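Local coordinates for SPbeta prophage-derived aminoglycoside N(3')-acetyltransferase-like protein YokD (Bacillus subtilis, PDB 2NYG) that probably acts as a coenzyme A-dependent N-acetyltransferase related to the aminoglycoside 3-N-acetyltransferases and may contribute to antibiotic resistance, at residues A[190-195]-A[262-267]; A[151-156]-A[215-220]; A[124-129]-A[141-146]. All coordinates share one frame; numbering follows the deposited sequence.

Interaction 1. Residues A[190-195]-A[262-267]; sequences RIPYQK and WFINND
Ile191 and Ile264 pack side by side where a connecting loop of the antibiotic N-acetyltransferase fold lies against the last part of its C-terminal helix. The loop, 190-195, leads from helix 183-187 to strand 196-201 of the three-stranded antiparallel sheet, while 262-267 belongs to helix 252-268. No hydrogen bond joins the two segments, which meet mainly through a few apolar groups. Ile191 carries most of the apolar contact. With CG1 between the backbone N and the carbonyl carbon (chi1 64°), CG2 lies beside the backbone N, and this methyl reaches the helix at two neighbouring residues. Ile191 CG2 comes 3.7 Å from Ile264 CG1, the two side chains sliding past each other in opposite directions, and 3.8 Å from Phe263 CB. The other branch of Ile191 places CD1 4.0 Å from the same Phe263 CB. Beyond CB the Phe263 ring heads away from the loop toward Phe224 of helix 224-234. At the more exposed margin, Pro192 CD meets Ile264 CG1 at 4.1 Å, the two side chains crossing at about a right angle. Contacts between polar and apolar atoms occupy the far end of the helix segment. Asp267, one turn beyond Phe263, brings a carboxylate oxygen over to the loop, but its charge is answered by Arg220, which lies outside both segments and also packs on Ile191, Tyr193 and Phe263. Arg190, in turn, directs its guanidinium away from this helix segment, to a salt bridge with Glu157 and a cation-pi contact with Tyr165. On the loop side, Asp267 OD2 meets carbon atoms, 4.1 Å from Ile191 CD1 and 3.9 Å from Tyr193 CB.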
loop_
_atom_site.group_PDB
_atom_site.type_symbol
_atom_site.label_atom_id
_atom_site.label_comp_id
_atom_site.label_asym_id
_atom_site.label_seq_id
_atom_site.Cartn_x
_atom_site.Cartn_y
_atom_site.Cartn_z
ATOM N N ARG A 190 26.419 5.537 -19.060
ATOM C CA ARG A 190 27.175 6.528 -19.815
ATOM C C ARG A 190 28.679 6.438 -19.535
ATOM O O ARG A 190 29.420 7.380 -19.815
ATOM C CB ARG A 190 26.645 7.923 -19.465
ATOM C CG ARG A 190 25.149 8.047 -19.712
ATOM C CD ARG A 190 24.530 9.370 -19.277
ATOM N NE ARG A 190 23.202 9.523 -19.873
ATOM C CZ ARG A 190 22.371 10.539 -19.656
ATOM N NH1 ARG A 190 22.711 11.524 -18.838
ATOM N NH2 ARG A 190 21.200 10.574 -20.277
ATOM N N ILE A 191 29.123 5.300 -18.997
ATOM C CA ILE A 191 30.534 5.091 -18.667
ATOM C C ILE A 191 31.143 3.850 -19.324
ATOM O O ILE A 191 30.425 2.935 -19.717
ATOM C CB ILE A 191 30.746 4.994 -17.143
ATOM C CG1 ILE A 191 30.024 3.773 -16.576
ATOM C CG2 ILE A 191 30.283 6.285 -16.490
ATOM C CD1 ILE A 191 30.564 3.307 -15.236
ATOM N N PRO A 192 32.481 3.809 -19.452
ATOM C CA PRO A 192 33.230 2.700 -20.065
ATOM C C PRO A 192 32.999 1.331 -19.433
ATOM O O PRO A 192 32.881 0.316 -20.123
ATOM C CB PRO A 192 34.681 3.153 -19.938
ATOM C CG PRO A 192 34.556 4.638 -20.031
ATOM C CD PRO A 192 33.386 4.925 -19.131
ATOM N N TYR A 193 32.944 1.310 -18.111
ATOM C CA TYR A 193 32.722 0.081 -17.395
ATOM C C TYR A 193 31.285 -0.392 -17.550
ATOM O O TYR A 193 30.359 0.407 -17.504
ATOM C CB TYR A 193 33.034 0.291 -15.928
ATOM C CG TYR A 193 32.652 -0.886 -15.088
ATOM C CD1 TYR A 193 33.294 -2.108 -15.244
ATOM C CD2 TYR A 193 31.617 -0.793 -14.162
ATOM C CE1 TYR A 193 32.918 -3.220 -14.502
ATOM C CE2 TYR A 193 31.231 -1.889 -13.412
ATOM C CZ TYR A 193 31.882 -3.108 -13.586
ATOM O OH TYR A 193 31.494 -4.221 -12.868
ATOM N N GLN A 194 31.106 -1.695 -17.734
ATOM C CA GLN A 194 29.773 -2.284 -17.880
ATOM C C GLN A 194 29.726 -3.785 -17.727
ATOM O O GLN A 194 30.162 -4.498 -18.611
ATOM C CB GLN A 194 29.174 -1.964 -19.244
ATOM C CG GLN A 194 28.388 -0.689 -19.304
ATOM C CD GLN A 194 27.568 -0.570 -20.569
ATOM O OE1 GLN A 194 26.814 0.380 -20.727
ATOM N NE2 GLN A 194 27.714 -1.532 -21.475
ATOM N N LYS A 195 29.197 -4.264 -16.611
ATOM C CA LYS A 195 29.055 -5.700 -16.411
ATOM C C LYS A 195 27.605 -6.004 -16.769
ATOM O O LYS A 195 26.682 -5.560 -16.094
ATOM C CB LYS A 195 29.342 -6.090 -14.963
ATOM C CG LYS A 195 29.266 -7.583 -14.682
ATOM C CD LYS A 195 29.512 -7.833 -13.199
ATOM C CE LYS A 195 29.689 -9.308 -12.888
ATOM N NZ LYS A 195 28.556 -10.144 -13.381
ATOM N N TRP A 262 32.657 11.128 -11.821
ATOM C CA TRP A 262 33.235 10.445 -10.672
ATOM C C TRP A 262 33.517 8.995 -11.090
ATOM O O TRP A 262 34.595 8.473 -10.839
ATOM C CB TRP A 262 32.263 10.477 -9.495
ATOM C CG TRP A 262 32.834 9.959 -8.216
ATOM C CD1 TRP A 262 33.329 10.698 -7.187
ATOM C CD2 TRP A 262 32.941 8.587 -7.814
ATOM N NE1 TRP A 262 33.733 9.875 -6.159
ATOM C CE2 TRP A 262 33.509 8.574 -6.519
ATOM C CE3 TRP A 262 32.611 7.369 -8.421
ATOM C CZ2 TRP A 262 33.754 7.388 -5.819
ATOM C CZ3 TRP A 262 32.850 6.193 -7.731
ATOM C CH2 TRP A 262 33.417 6.210 -6.440
ATOM N N PHE A 263 32.544 8.349 -11.725
ATOM C CA PHE A 263 32.712 6.974 -12.188
ATOM C C PHE A 263 33.826 6.844 -13.233
ATOM O O PHE A 263 34.702 5.992 -13.103
ATOM C CB PHE A 263 31.411 6.435 -12.816
ATOM C CG PHE A 263 30.356 6.032 -11.822
ATOM C CD1 PHE A 263 30.670 5.221 -10.746
ATOM C CD2 PHE A 263 29.033 6.434 -11.989
ATOM C CE1 PHE A 263 29.691 4.814 -9.848
ATOM C CE2 PHE A 263 28.048 6.032 -11.096
ATOM C CZ PHE A 263 28.378 5.221 -10.025
ATOM N N ILE A 264 33.777 7.677 -14.269
ATOM C CA ILE A 264 34.759 7.630 -15.342
ATOM C C ILE A 264 36.198 7.785 -14.860
ATOM O O ILE A 264 37.082 6.998 -15.233
ATOM C CB ILE A 264 34.489 8.734 -16.404
ATOM C CG1 ILE A 264 33.177 8.457 -17.130
ATOM C CG2 ILE A 264 35.626 8.779 -17.416
ATOM C CD1 ILE A 264 32.827 9.492 -18.189
ATOM N N ASN A 265 36.432 8.799 -14.038
ATOM C CA ASN A 265 37.773 9.060 -13.537
ATOM C C ASN A 265 38.184 8.190 -12.368
ATOM O O ASN A 265 39.333 8.213 -11.941
ATOM C CB ASN A 265 37.888 10.534 -13.137
ATOM C CG ASN A 265 37.903 11.477 -14.341
ATOM O OD1 ASN A 265 38.629 11.249 -15.307
ATOM N ND2 ASN A 265 37.097 12.535 -14.285
ATOM N N ASN A 266 37.264 7.404 -11.842
ATOM C CA ASN A 266 37.646 6.581 -10.716
ATOM C C ASN A 266 37.908 5.148 -11.119
ATOM O O ASN A 266 38.535 4.426 -10.363
ATOM C CB ASN A 266 36.574 6.606 -9.673
ATOM C CG ASN A 266 37.052 7.150 -8.335
ATOM O OD1 ASN A 266 37.332 8.336 -8.180
ATOM N ND2 ASN A 266 37.127 6.272 -7.356
ATOM N N ASP A 267 37.407 4.701 -12.290
ATOM C CA ASP A 267 37.684 3.332 -12.730
ATOM C C ASP A 267 38.846 3.384 -13.722
ATOM O O ASP A 267 39.462 2.370 -14.012
ATOM C CB ASP A 267 36.488 2.652 -13.425
ATOM C CG ASP A 267 35.195 2.783 -12.636
ATOM O OD1 ASP A 267 35.258 2.723 -11.373
ATOM O OD2 ASP A 267 34.121 2.941 -13.278
#

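Interaction 2. Residues A[151-156]-A[215-220]; sequences LEFGLG and KELEFR
Phe153 and Glu216 bring their CA atoms to 4.9 Å, where a loop turns against the end of strand 208-217, and one weak backbone hydrogen bond, Phe153 N to Lys215 O at 3.4 Å, links the two segments. The turn has the form of a classic gamma turn centred on Phe153, with positive phi and a weak bond from Gly154 N back to Glu152 O; on the other segment, Glu218 is the centre of an inverse gamma turn just past the strand. The contact thus joins the 151-156 loop to the three-stranded antiparallel sheet of this acetyltransferase fold. Of the side chains, Glu216 is the polar centre. Its chain bends at chi2 (66°), which swings CD round toward the loop and sets the carboxylate beside the Phe153 backbone, with Glu216 OE1 2.6 Å from Phe153 O. The second oxygen, Glu216 OE2, accepts a hydrogen bond from Leu217 N at 3.2 Å on its anti side and is also hydrogen-bonded to Tyr189 OH, so a largely buried acid is held from its own strand and from the loop after helix 183-187. The same Glu216 OE2 lies at the edge of the Phe153 ring, near the ring plane and 4.1 Å from Phe153 CD2. Ring and carboxylate planes stand 71° apart. Glu152 CG covers part of one face of that ring, toward its rim. A separate apolar patch forms farther along, where Leu155 crosses Phe219 obliquely and places its CD2 methyl 3.5 Å from Phe219 CE1. Phe219, whose ring also meets that of His185, is backed from within its own segment: Leu217 O sits over the centre of one ring face, 3.7 Å above the plane.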
loop_
_atom_site.group_PDB
_atom_site.type_symbol
_atom_site.label_atom_id
_atom_site.label_comp_id
_atom_site.label_asym_id
_atom_site.label_seq_id
_atom_site.Cartn_x
_atom_site.Cartn_y
_atom_site.Cartn_z
ATOM N N LEU A 151 11.926 -3.008 -21.585
ATOM C CA LEU A 151 12.399 -3.968 -20.595
ATOM C C LEU A 151 13.919 -3.931 -20.423
ATOM O O LEU A 151 14.432 -3.875 -19.312
ATOM C CB LEU A 151 11.972 -5.372 -20.994
ATOM C CG LEU A 151 12.207 -6.423 -19.924
ATOM C CD1 LEU A 151 11.394 -6.086 -18.682
ATOM C CD2 LEU A 151 11.814 -7.778 -20.466
ATOM N N GLU A 152 14.623 -3.981 -21.547
ATOM C CA GLU A 152 16.079 -3.967 -21.587
ATOM C C GLU A 152 16.674 -2.669 -21.053
ATOM O O GLU A 152 16.370 -1.579 -21.547
ATOM C CB GLU A 152 16.556 -4.197 -23.024
ATOM C CG GLU A 152 18.030 -4.506 -23.157
ATOM C CD GLU A 152 18.443 -4.797 -24.595
ATOM O OE1 GLU A 152 18.541 -3.836 -25.393
ATOM O OE2 GLU A 152 18.663 -5.986 -24.924
ATOM N N PHE A 153 17.539 -2.810 -20.050
ATOM C CA PHE A 153 18.201 -1.686 -19.411
ATOM C C PHE A 153 17.155 -0.939 -18.610
ATOM O O PHE A 153 17.099 -1.064 -17.394
ATOM C CB PHE A 153 18.865 -0.816 -20.479
ATOM C CG PHE A 153 19.932 -1.548 -21.253
ATOM C CD1 PHE A 153 19.953 -1.527 -22.646
ATOM C CD2 PHE A 153 20.895 -2.305 -20.577
ATOM C CE1 PHE A 153 20.920 -2.259 -23.355
ATOM C CE2 PHE A 153 21.858 -3.034 -21.267
ATOM C CZ PHE A 153 21.871 -3.015 -22.656
ATOM N N GLY A 154 16.305 -0.185 -19.290
ATOM C CA GLY A 154 15.241 0.534 -18.604
ATOM C C GLY A 154 15.526 1.064 -17.205
ATOM O O GLY A 154 14.872 0.710 -16.233
ATOM N N LEU A 155 16.525 1.927 -17.126
ATOM C CA LEU A 155 16.950 2.582 -15.904
ATOM C C LEU A 155 18.072 3.432 -16.485
ATOM O O LEU A 155 18.726 4.229 -15.814
ATOM C CB LEU A 155 17.447 1.563 -14.875
ATOM C CG LEU A 155 17.596 2.096 -13.440
ATOM C CD1 LEU A 155 16.503 3.129 -13.140
ATOM C CD2 LEU A 155 17.526 0.950 -12.444
ATOM N N GLY A 156 18.251 3.236 -17.786
ATOM C CA GLY A 156 19.230 3.967 -18.549
ATOM C C GLY A 156 18.472 4.840 -19.530
ATOM O O GLY A 156 17.389 5.336 -19.211
ATOM N N LYS A 215 18.497 -8.385 -20.787
ATOM C CA LYS A 215 19.827 -8.019 -20.334
ATOM C C LYS A 215 19.746 -6.754 -19.496
ATOM O O LYS A 215 18.879 -5.909 -19.718
ATOM C CB LYS A 215 20.756 -7.830 -21.535
ATOM C CG LYS A 215 20.994 -9.123 -22.319
ATOM C CD LYS A 215 21.961 -8.931 -23.483
ATOM C CE LYS A 215 22.270 -10.263 -24.167
ATOM N NZ LYS A 215 22.730 -11.284 -23.185
ATOM N N GLU A 216 20.651 -6.640 -18.529
ATOM C CA GLU A 216 20.678 -5.501 -17.628
ATOM C C GLU A 216 22.068 -5.289 -17.040
ATOM O O GLU A 216 22.851 -6.228 -16.934
ATOM C CB GLU A 216 19.697 -5.746 -16.484
ATOM C CG GLU A 216 19.527 -4.564 -15.572
ATOM C CD GLU A 216 18.873 -3.414 -16.292
ATOM O OE1 GLU A 216 17.630 -3.451 -16.451
ATOM O OE2 GLU A 216 19.605 -2.492 -16.716
ATOM N N LEU A 217 22.373 -4.065 -16.638
ATOM C CA LEU A 217 23.666 -3.786 -16.032
ATOM C C LEU A 217 23.695 -4.263 -14.569
ATOM O O LEU A 217 22.670 -4.262 -13.877
ATOM C CB LEU A 217 23.959 -2.285 -16.081
ATOM C CG LEU A 217 24.044 -1.677 -17.474
ATOM C CD1 LEU A 217 24.439 -0.218 -17.373
ATOM C CD2 LEU A 217 25.062 -2.462 -18.297
ATOM N N GLU A 218 24.859 -4.695 -14.100
ATOM C CA GLU A 218 24.971 -5.129 -12.717
ATOM C C GLU A 218 25.398 -3.880 -11.972
ATOM O O GLU A 218 26.580 -3.593 -11.830
ATOM C CB GLU A 218 26.017 -6.236 -12.557
ATOM C CG GLU A 218 26.160 -6.669 -11.121
ATOM C CD GLU A 218 27.060 -7.870 -10.932
ATOM O OE1 GLU A 218 26.828 -8.905 -11.592
ATOM O OE2 GLU A 218 27.988 -7.783 -10.102
ATOM N N PHE A 219 24.413 -3.132 -11.512
ATOM C CA PHE A 219 24.646 -1.876 -10.824
ATOM C C PHE A 219 25.591 -1.913 -9.649
ATOM O O PHE A 219 25.773 -2.940 -9.021
ATOM C CB PHE A 219 23.308 -1.301 -10.390
ATOM C CG PHE A 219 22.336 -1.154 -11.519
ATOM C CD1 PHE A 219 21.023 -1.583 -11.388
ATOM C CD2 PHE A 219 22.737 -0.591 -12.719
ATOM C CE1 PHE A 219 20.131 -1.456 -12.436
ATOM C CE2 PHE A 219 21.857 -0.461 -13.765
ATOM C CZ PHE A 219 20.549 -0.895 -13.626
ATOM N N ARG A 220 26.191 -0.762 -9.368
ATOM C CA ARG A 220 27.121 -0.599 -8.259
ATOM C C ARG A 220 26.567 0.454 -7.303
ATOM O O ARG A 220 27.280 1.362 -6.869
ATOM C CB ARG A 220 28.490 -0.153 -8.770
ATOM C CG ARG A 220 29.220 -1.198 -9.597
ATOM C CD ARG A 220 30.579 -0.707 -9.999
ATOM N NE ARG A 220 30.510 0.302 -11.045
ATOM C CZ ARG A 220 31.518 1.100 -11.377
ATOM N NH1 ARG A 220 32.673 1.010 -10.732
ATOM N NH2 ARG A 220 31.381 1.970 -12.373
#

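Interaction 3. Residues A[124-129]-A[141-146]; sequences EVKRSN and HKNKIL
Glu124 O is gripped by two donors: Lys142 NZ at 3.3 Å and a water at 3.2 Å. The same water accepts from Lys142 NZ at 2.7 Å, closing a small triangle in which the ammonium reaches the carbonyl both directly and through solvent. The direct donor is tilted 20° from the carbonyl plane. This is an example of a short helix folded back on a sheet edge: helix 142-146 follows strand 135-139, and it packs on that strand's antiparallel neighbour 126-127, the outermost strand. Lys142 leaves the helix with CG between the backbone N and the carbonyl carbon (chi1 74°) and then runs extended, crossing Lys126 obliquely so that its CD and CE each lie 3.8 Å from Lys126 CG. On the buried side Leu146 rests its CD1 methyl against the Lys126-Arg127 peptide and also meets Lys126 CB at 3.5 Å. Leu146 CB stands 4.0 Å from Ser128 CB, while Ser128 OG is hydrogen-bonded to Phe135 N on strand 135-139. The two lysines pack through their methylene chains, yet Lys126 NZ and Lys142 NZ are only 3.8 Å apart. The carbonyl, the water and possibly the nearby Glu124 carboxylate would ease that repulsion, which may nevertheless lower the proton affinity of one amine.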
loop_
_atom_site.group_PDB
_atom_site.type_symbol
_atom_site.label_atom_id
_atom_site.label_comp_id
_atom_site.label_asym_id
_atom_site.label_seq_id
_atom_site.Cartn_x
_atom_site.Cartn_y
_atom_site.Cartn_z
ATOM N N GLU A 124 -5.073 9.594 -9.810
ATOM C CA GLU A 124 -4.344 10.292 -10.865
ATOM C C GLU A 124 -2.854 10.005 -11.033
ATOM O O GLU A 124 -2.177 10.647 -11.830
ATOM C CB GLU A 124 -4.586 11.789 -10.715
ATOM C CG GLU A 124 -6.062 12.094 -10.511
ATOM C CD GLU A 124 -6.607 13.057 -11.524
ATOM O OE1 GLU A 124 -6.374 14.273 -11.358
ATOM O OE2 GLU A 124 -7.257 12.594 -12.487
ATOM N N VAL A 125 -2.351 9.028 -10.295
ATOM C CA VAL A 125 -0.955 8.641 -10.384
ATOM C C VAL A 125 -0.782 7.540 -11.432
ATOM O O VAL A 125 -1.513 6.552 -11.435
ATOM C CB VAL A 125 -0.449 8.118 -9.033
ATOM C CG1 VAL A 125 0.974 7.600 -9.173
ATOM C CG2 VAL A 125 -0.525 9.214 -8.003
ATOM N N LYS A 126 0.193 7.712 -12.316
ATOM C CA LYS A 126 0.454 6.718 -13.347
ATOM C C LYS A 126 1.721 5.936 -13.011
ATOM O O LYS A 126 2.557 6.407 -12.237
ATOM C CB LYS A 126 0.620 7.400 -14.694
ATOM C CG LYS A 126 -0.650 8.038 -15.240
ATOM C CD LYS A 126 -1.474 7.053 -16.060
ATOM C CE LYS A 126 -2.443 7.795 -16.959
ATOM N NZ LYS A 126 -3.291 8.714 -16.149
ATOM N N ARG A 127 1.857 4.751 -13.605
ATOM C CA ARG A 127 3.002 3.876 -13.373
ATOM C C ARG A 127 3.530 3.327 -14.688
ATOM O O ARG A 127 2.751 2.929 -15.553
ATOM C CB ARG A 127 2.583 2.715 -12.476
ATOM C CG ARG A 127 3.710 1.856 -11.956
ATOM C CD ARG A 127 3.178 0.823 -11.000
ATOM N NE ARG A 127 4.239 0.042 -10.380
ATOM C CZ ARG A 127 4.028 -0.973 -9.549
ATOM N NH1 ARG A 127 2.795 -1.328 -9.236
ATOM N NH2 ARG A 127 5.050 -1.639 -9.038
ATOM N N SER A 128 4.855 3.299 -14.832
ATOM C CA SER A 128 5.500 2.784 -16.045
ATOM C C SER A 128 5.437 1.248 -16.117
ATOM O O SER A 128 5.244 0.564 -15.111
ATOM C CB SER A 128 6.948 3.266 -16.113
ATOM O OG SER A 128 7.634 2.997 -14.903
ATOM N N ASN A 129 5.623 0.703 -17.310
ATOM C CA ASN A 129 5.510 -0.734 -17.478
ATOM C C ASN A 129 6.704 -1.681 -17.255
ATOM O O ASN A 129 6.730 -2.779 -17.804
ATOM C CB ASN A 129 4.890 -1.011 -18.845
ATOM C CG ASN A 129 4.230 -2.360 -18.906
ATOM O OD1 ASN A 129 3.455 -2.712 -18.025
ATOM N ND2 ASN A 129 4.531 -3.129 -19.944
ATOM N N HIS A 141 3.663 16.476 -16.455
ATOM C CA HIS A 141 4.433 15.630 -17.367
ATOM C C HIS A 141 4.493 14.116 -17.136
ATOM O O HIS A 141 5.303 13.432 -17.745
ATOM C CB HIS A 141 5.861 16.171 -17.477
ATOM C CG HIS A 141 5.935 17.576 -17.995
ATOM N ND1 HIS A 141 6.219 18.658 -17.185
ATOM C CD2 HIS A 141 5.745 18.076 -19.237
ATOM C CE1 HIS A 141 6.198 19.762 -17.906
ATOM N NE2 HIS A 141 5.914 19.437 -19.153
ATOM N N LYS A 142 3.624 13.593 -16.286
ATOM C CA LYS A 142 3.593 12.162 -15.985
ATOM C C LYS A 142 3.495 11.241 -17.204
ATOM O O LYS A 142 3.992 10.116 -17.182
ATOM C CB LYS A 142 2.415 11.864 -15.066
ATOM C CG LYS A 142 1.100 11.905 -15.788
ATOM C CD LYS A 142 -0.055 11.722 -14.848
ATOM C CE LYS A 142 -1.357 11.766 -15.612
ATOM N NZ LYS A 142 -2.474 12.173 -14.726
ATOM N N ASN A 143 2.841 11.701 -18.262
ATOM C CA ASN A 143 2.678 10.870 -19.451
ATOM C C ASN A 143 3.922 10.702 -20.304
ATOM O O ASN A 143 4.210 9.591 -20.752
ATOM C CB ASN A 143 1.528 11.396 -20.311
ATOM C CG ASN A 143 0.172 11.013 -19.760
ATOM O OD1 ASN A 143 -0.840 11.627 -20.098
ATOM N ND2 ASN A 143 0.139 9.988 -18.916
ATOM N N LYS A 144 4.665 11.781 -20.532
ATOM C CA LYS A 144 5.860 11.673 -21.358
ATOM C C LYS A 144 7.042 11.068 -20.627
ATOM O O LYS A 144 8.036 10.694 -21.240
ATOM C CB LYS A 144 6.240 13.035 -21.953
ATOM C CG LYS A 144 6.586 14.119 -20.960
ATOM C CD LYS A 144 6.924 15.437 -21.688
ATOM C CE LYS A 144 5.738 15.958 -22.531
ATOM N NZ LYS A 144 6.029 17.225 -23.281
ATOM N N ILE A 145 6.913 10.944 -19.317
ATOM C CA ILE A 145 7.960 10.390 -18.499
ATOM C C ILE A 145 7.826 8.880 -18.290
ATOM O O ILE A 145 8.832 8.167 -18.289
ATOM C CB ILE A 145 7.986 11.111 -17.133
ATOM C CG1 ILE A 145 8.338 12.580 -17.357
ATOM C CG2 ILE A 145 8.995 10.452 -16.199
ATOM C CD1 ILE A 145 8.847 13.297 -16.124
ATOM N N LEU A 146 6.596 8.399 -18.128
ATOM C CA LEU A 146 6.369 6.981 -17.902
ATOM C C LEU A 146 6.046 6.196 -19.172
ATOM O O LEU A 146 6.274 5.002 -19.247
ATOM C CB LEU A 146 5.229 6.792 -16.892
ATOM C CG LEU A 146 5.285 7.421 -15.502
ATOM C CD1 LEU A 146 4.097 6.935 -14.731
ATOM C CD2 LEU A 146 6.557 7.038 -14.768
HETATM O O HOH W 1 -1.757 13.766 -12.604
#

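How the interactions relate
Interactions 1 and 2 form one continuous region, whereas interaction 3 stands apart. The centres of interactions 1 and 2 are 15 Å apart, and two salt bridges join them: Lys195 NZ to Glu218 OE1 at 2.8 Å and Asp267 OD2 to Arg220 NH2 at 3.0 Å. Arg220, just past the end of the strand, thus ties interaction 2 to the C-terminal helix of interaction 1. Interaction 3 closes earlier in the sequence, at the edge of the mixed sheet; its nearest atoms lie about 6 Å from interaction 2 and about 13 Å from interaction 1. None of the three lines the coenzyme A pocket, although the side chains of Leu155 and Arg127 each lie about 13 Å from bound coenzyme A.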